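Local coordinates for protein N-acetylmuramoyl-L-alanine amidase XlyA (PDB 3RDR) that hydrolyses the amide link between N-acetylmuramoyl residues and L-amino acids in cell-wall glycopeptides, through the zinc-bearing catalytic domain of an autolysin, at residues D42-L50 / T62-H71. Sequence-based numbering, arbitrary orientation.
Sequences DAAAHARYL and TVDDTEIYQH
A43, A44 and A47 line the side of helix 43-50 that faces the hairpin formed by the antiparallel strands 61-63 and 68-70, a helix-on-sheet layer of the T7 lysozyme-type amidase fold. Small residues at this face are consistent with the short approach of the helix axis to that of strand 68-70, 7.9 Å, the two running nearly parallel at 17°. The Y69 ring packs against all three: A44 CA sits over one face, offset toward the rim, in a CH-pi contact 3.9 Å from the centroid, while A47 CB approaches Y69 CD2 obliquely to 3.4 Å. Farther along, L50 and H71 cross at about a right angle, with L50 CD1 centred over the imidazole face. The opposite face carries Y69 O, and A47 CA meets the ring's edge, so H71 is packed from three directions.

Polar bonds fix both ends of this apolar patch. At the helix start D64 OD2 takes the A43 N-H on its anti side (3.0 Å), and water 1 links the same oxygen to A44 N and E67 OE2. With CG placed between its backbone N and carbonyl carbon (chi1 63°), D64 can also turn OD1 back into the hairpin loop, where the amides of T66 and E67 close an Asx turn and an Asx motif. D42, at the N-cap position, accepts the A45 N-H on its OD2. H71 NE2 shares a 2.6 Å hydrogen bond with T62 OG1, an oxygen also hydrogen-bonded to W59 NE1, and water 2 joins H71 ND1 to A47 O. On the helix, H46 ND1 reaches D42 O at 2.8 Å, with that oxygen in the imidazole plane.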
ATOM      1  N   ASP A  42       9.709   8.116  -5.536  1.00 19.95           N
ATOM      2  CA  ASP A  42       8.287   8.168  -5.842  1.00 20.64           C
ATOM      3  C   ASP A  42       7.700   6.810  -6.229  1.00 21.34           C
ATOM      4  O   ASP A  42       8.368   5.784  -6.108  1.00 22.67           O
ATOM      5  CB  ASP A  42       8.037   9.200  -6.948  1.00 20.48           C
ATOM      6  CG  ASP A  42       8.709   8.836  -8.258  1.00 20.48           C
ATOM      7  OD1 ASP A  42       8.797   9.715  -9.137  1.00 21.35           O
ATOM      8  OD2 ASP A  42       9.143   7.675  -8.418  1.00 24.37           O
ATOM      9  N   ALA A  43       6.452   6.813  -6.692  1.00 21.23           N
ATOM     10  CA  ALA A  43       5.757   5.578  -7.060  1.00 22.79           C
ATOM     11  C   ALA A  43       6.436   4.796  -8.179  1.00 22.16           C
ATOM     12  O   ALA A  43       6.578   3.582  -8.091  1.00 21.35           O
ATOM     13  CB  ALA A  43       4.302   5.887  -7.439  1.00 19.94           C
ATOM     14  N   ALA A  44       6.848   5.491  -9.232  1.00 24.01           N
ATOM     15  CA  ALA A  44       7.520   4.836 -10.347  1.00 24.61           C
ATOM     16  C   ALA A  44       8.827   4.203  -9.875  1.00 25.00           C
ATOM     17  O   ALA A  44       9.173   3.094 -10.291  1.00 27.28           O
ATOM     18  CB  ALA A  44       7.795   5.844 -11.471  1.00 22.68           C
ATOM     19  N   ALA A  45       9.552   4.898  -9.003  1.00 23.33           N
ATOM     20  CA  ALA A  45      10.816   4.368  -8.496  1.00 22.70           C
ATOM     21  C   ALA A  45      10.580   3.087  -7.701  1.00 22.04           C
ATOM     22  O   ALA A  45      11.341   2.123  -7.827  1.00 23.21           O
ATOM     23  CB  ALA A  45      11.530   5.412  -7.628  1.00 22.26           C
ATOM     24  N   HIS A  46       9.535   3.066  -6.878  1.00 20.33           N
ATOM     25  CA  HIS A  46       9.237   1.864  -6.109  1.00 21.23           C
ATOM     26  C   HIS A  46       8.818   0.727  -7.044  1.00 21.07           C
ATOM     27  O   HIS A  46       9.135  -0.428  -6.796  1.00 21.20           O
ATOM     28  CB  HIS A  46       8.137   2.126  -5.071  1.00 19.16           C
ATOM     29  CG  HIS A  46       8.625   2.833  -3.844  1.00 20.41           C
ATOM     30  ND1 HIS A  46       8.903   4.183  -3.820  1.00 20.33           N
ATOM     31  CD2 HIS A  46       8.927   2.366  -2.609  1.00 19.99           C
ATOM     32  CE1 HIS A  46       9.356   4.517  -2.625  1.00 18.42           C
ATOM     33  NE2 HIS A  46       9.381   3.432  -1.871  1.00 19.16           N
ATOM     34  N   ALA A  47       8.107   1.056  -8.118  1.00 22.92           N
ATOM     35  CA  ALA A  47       7.678   0.040  -9.079  1.00 24.60           C
ATOM     36  C   ALA A  47       8.896  -0.676  -9.660  1.00 25.28           C
ATOM     37  O   ALA A  47       8.890  -1.894  -9.840  1.00 23.97           O
ATOM     38  CB  ALA A  47       6.874   0.685 -10.199  1.00 21.33           C
ATOM     39  N   ARG A  48       9.935   0.099  -9.958  1.00 27.16           N
ATOM     40  CA  ARG A  48      11.170  -0.440 -10.515  1.00 27.75           C
ATOM     41  C   ARG A  48      11.896  -1.270  -9.460  1.00 26.72           C
ATOM     42  O   ARG A  48      12.369  -2.372  -9.740  1.00 25.83           O
ATOM     43  CB  ARG A  48      12.075   0.701 -11.003  1.00 30.71           C
ATOM     44  CG  ARG A  48      13.343   0.230 -11.705  1.00 37.22           C
ATOM     45  CD  ARG A  48      14.123   1.373 -12.360  1.00 43.39           C
ATOM     46  NE  ARG A  48      14.770   2.266 -11.394  1.00 49.52           N
ATOM     47  CZ  ARG A  48      14.203   3.344 -10.853  1.00 52.66           C
ATOM     48  NH1 ARG A  48      12.963   3.687 -11.175  1.00 53.82           N
ATOM     49  NH2 ARG A  48      14.883   4.087  -9.988  1.00 53.90           N
ATOM     50  N   TYR A  49      11.977  -0.744  -8.242  1.00 25.06           N
ATOM     51  CA  TYR A  49      12.642  -1.464  -7.168  1.00 25.38           C
ATOM     52  C   TYR A  49      12.018  -2.837  -6.903  1.00 25.23           C
ATOM     53  O   TYR A  49      12.728  -3.840  -6.777  1.00 25.37           O
ATOM     54  CB  TYR A  49      12.603  -0.653  -5.875  1.00 27.20           C
ATOM     55  CG  TYR A  49      12.943  -1.488  -4.658  1.00 28.51           C
ATOM     56  CD1 TYR A  49      14.259  -1.857  -4.386  1.00 30.77           C
ATOM     57  CD2 TYR A  49      11.941  -1.957  -3.810  1.00 30.10           C
ATOM     58  CE1 TYR A  49      14.571  -2.677  -3.295  1.00 31.75           C
ATOM     59  CE2 TYR A  49      12.239  -2.778  -2.718  1.00 31.33           C
ATOM     60  CZ  TYR A  49      13.555  -3.133  -2.469  1.00 33.11           C
ATOM     61  OH  TYR A  49      13.857  -3.959  -1.400  1.00 36.15           O
ATOM     62  N   LEU A  50      10.693  -2.880  -6.811  1.00 23.60           N
ATOM     63  CA  LEU A  50       9.992  -4.128  -6.526  1.00 24.30           C
ATOM     64  C   LEU A  50      10.222  -5.244  -7.541  1.00 26.40           C
ATOM     65  O   LEU A  50      10.019  -6.419  -7.229  1.00 26.58           O
ATOM     66  CB  LEU A  50       8.487  -3.863  -6.359  1.00 21.93           C
ATOM     67  CG  LEU A  50       8.099  -3.150  -5.053  1.00 22.32           C
ATOM     68  CD1 LEU A  50       6.609  -2.839  -5.026  1.00 19.36           C
ATOM     69  CD2 LEU A  50       8.471  -4.037  -3.869  1.00 21.27           C
ATOM     70  N   THR A  62       1.469   1.816  -4.683  1.00 19.66           N
ATOM     71  CA  THR A  62       2.370   2.827  -4.147  1.00 19.18           C
ATOM     72  C   THR A  62       1.765   4.138  -4.643  1.00 19.80           C
ATOM     73  O   THR A  62       1.480   4.291  -5.834  1.00 18.93           O
ATOM     74  CB  THR A  62       3.809   2.692  -4.655  1.00 18.13           C
ATOM     75  OG1 THR A  62       4.349   1.433  -4.230  1.00 18.08           O
ATOM     76  CG2 THR A  62       4.673   3.820  -4.069  1.00 16.24           C
ATOM     77  N   VAL A  63       1.554   5.069  -3.721  1.00 18.71           N
ATOM     78  CA  VAL A  63       0.936   6.350  -4.036  1.00 17.99           C
ATOM     79  C   VAL A  63       1.839   7.550  -3.764  1.00 18.62           C
ATOM     80  O   VAL A  63       2.395   7.665  -2.675  1.00 18.74           O
ATOM     81  CB  VAL A  63      -0.358   6.548  -3.183  1.00 18.94           C
ATOM     82  CG1 VAL A  63      -1.081   7.835  -3.597  1.00 18.75           C
ATOM     83  CG2 VAL A  63      -1.277   5.342  -3.316  1.00 16.67           C
ATOM     84  N   ASP A  64       2.012   8.430  -4.751  1.00 20.94           N
ATOM     85  CA  ASP A  64       2.782   9.652  -4.523  1.00 23.13           C
ATOM     86  C   ASP A  64       1.851  10.820  -4.845  1.00 23.22           C
ATOM     87  O   ASP A  64       0.655  10.604  -5.064  1.00 22.48           O
ATOM     88  CB  ASP A  64       4.092   9.714  -5.337  1.00 22.75           C
ATOM     89  CG  ASP A  64       3.878   9.715  -6.836  1.00 25.33           C
ATOM     90  OD1 ASP A  64       2.930  10.366  -7.310  1.00 27.66           O
ATOM     91  OD2 ASP A  64       4.690   9.081  -7.546  1.00 24.70           O
ATOM     92  N   ASP A  65       2.368  12.045  -4.860  1.00 24.46           N
ATOM     93  CA  ASP A  65       1.519  13.210  -5.112  1.00 26.94           C
ATOM     94  C   ASP A  65       1.044  13.371  -6.548  1.00 29.07           C
ATOM     95  O   ASP A  65       0.184  14.207  -6.835  1.00 29.40           O
ATOM     96  CB  ASP A  65       2.235  14.491  -4.658  1.00 27.25           C
ATOM     97  CG  ASP A  65       3.442  14.843  -5.520  1.00 28.37           C
ATOM     98  OD1 ASP A  65       3.901  14.003  -6.324  1.00 29.30           O
ATOM     99  OD2 ASP A  65       3.947  15.976  -5.376  1.00 29.61           O
ATOM    100  N   THR A  66       1.582  12.558  -7.448  1.00 29.04           N
ATOM    101  CA  THR A  66       1.217  12.656  -8.851  1.00 31.45           C
ATOM    102  C   THR A  66       0.423  11.468  -9.381  1.00 31.88           C
ATOM    103  O   THR A  66      -0.597  11.643 -10.045  1.00 30.52           O
ATOM    104  CB  THR A  66       2.477  12.825  -9.721  1.00 32.81           C
ATOM    105  OG1 THR A  66       3.231  13.949  -9.249  1.00 35.37           O
ATOM    106  CG2 THR A  66       2.099  13.055 -11.176  1.00 35.01           C
ATOM    107  N   GLU A  67       0.886  10.257  -9.090  1.00 32.30           N
ATOM    108  CA  GLU A  67       0.207   9.072  -9.593  1.00 31.16           C
ATOM    109  C   GLU A  67       0.261   7.873  -8.661  1.00 29.79           C
ATOM    110  O   GLU A  67       0.804   7.946  -7.561  1.00 27.74           O
ATOM    111  CB  GLU A  67       0.803   8.692 -10.944  1.00 33.71           C
ATOM    112  CG  GLU A  67       2.315   8.668 -10.931  1.00 34.80           C
ATOM    113  CD  GLU A  67       2.896   8.574 -12.319  1.00 38.21           C
ATOM    114  OE1 GLU A  67       2.204   8.988 -13.274  1.00 39.61           O
ATOM    115  OE2 GLU A  67       4.045   8.103 -12.453  1.00 39.44           O
ATOM    116  N   ILE A  68      -0.303   6.766  -9.135  1.00 28.81           N
ATOM    117  CA  ILE A  68      -0.363   5.520  -8.383  1.00 27.18           C
ATOM    118  C   ILE A  68       0.109   4.374  -9.271  1.00 27.58           C
ATOM    119  O   ILE A  68      -0.286   4.283 -10.434  1.00 28.32           O
ATOM    120  CB  ILE A  68      -1.814   5.218  -7.940  1.00 26.04           C
ATOM    121  CG1 ILE A  68      -2.332   6.332  -7.033  1.00 25.33           C
ATOM    122  CG2 ILE A  68      -1.876   3.879  -7.216  1.00 26.01           C
ATOM    123  CD1 ILE A  68      -3.817   6.236  -6.751  1.00 22.54           C
ATOM    124  N   TYR A  69       0.962   3.514  -8.723  1.00 25.33           N
ATOM    125  CA  TYR A  69       1.465   2.355  -9.447  1.00 24.55           C
ATOM    126  C   TYR A  69       0.968   1.099  -8.743  1.00 24.18           C
ATOM    127  O   TYR A  69       0.952   1.042  -7.513  1.00 23.64           O
ATOM    128  CB  TYR A  69       2.999   2.341  -9.475  1.00 22.89           C
ATOM    129  CG  TYR A  69       3.610   3.009 -10.688  1.00 26.05           C
ATOM    130  CD1 TYR A  69       3.589   4.400 -10.835  1.00 26.35           C
ATOM    131  CD2 TYR A  69       4.194   2.248 -11.703  1.00 24.84           C
ATOM    132  CE1 TYR A  69       4.134   5.014 -11.964  1.00 27.24           C
ATOM    133  CE2 TYR A  69       4.743   2.850 -12.837  1.00 26.58           C
ATOM    134  CZ  TYR A  69       4.708   4.231 -12.961  1.00 27.80           C
ATOM    135  OH  TYR A  69       5.241   4.828 -14.083  1.00 29.90           O
ATOM    136  N   GLN A  70       0.554   0.102  -9.522  1.00 23.62           N
ATOM    137  CA  GLN A  70       0.072  -1.164  -8.967  1.00 24.58           C
ATOM    138  C   GLN A  70       1.108  -2.230  -9.319  1.00 24.15           C
ATOM    139  O   GLN A  70       1.444  -2.422 -10.486  1.00 23.44           O
ATOM    140  CB  GLN A  70      -1.285  -1.536  -9.563  1.00 25.67           C
ATOM    141  CG  GLN A  70      -2.007  -2.645  -8.812  1.00 27.31           C
ATOM    142  CD  GLN A  70      -3.268  -3.102  -9.523  1.00 28.03           C
ATOM    143  OE1 GLN A  70      -3.917  -2.320 -10.211  1.00 30.61           O
ATOM    144  NE2 GLN A  70      -3.625  -4.364  -9.349  1.00 26.18           N
ATOM    145  N   HIS A  71       1.597  -2.925  -8.300  1.00 23.46           N
ATOM    146  CA  HIS A  71       2.631  -3.933  -8.472  1.00 22.61           C
ATOM    147  C   HIS A  71       2.113  -5.364  -8.452  1.00 23.20           C
ATOM    148  O   HIS A  71       2.817  -6.290  -8.847  1.00 21.07           O
ATOM    149  CB  HIS A  71       3.666  -3.765  -7.360  1.00 21.81           C
ATOM    150  CG  HIS A  71       3.976  -2.338  -7.037  1.00 21.40           C
ATOM    151  ND1 HIS A  71       4.737  -1.536  -7.860  1.00 21.42           N
ATOM    152  CD2 HIS A  71       3.606  -1.561  -5.991  1.00 18.53           C
ATOM    153  CE1 HIS A  71       4.824  -0.326  -7.335  1.00 22.16           C
ATOM    154  NE2 HIS A  71       4.145  -0.315  -6.201  1.00 21.19           N
TER
HETATM  155  O   HOH W   1       5.502   8.067  -9.796  1.00 23.65           O
HETATM  156  O   HOH W   2       6.288  -3.009  -9.682  1.00 20.81           O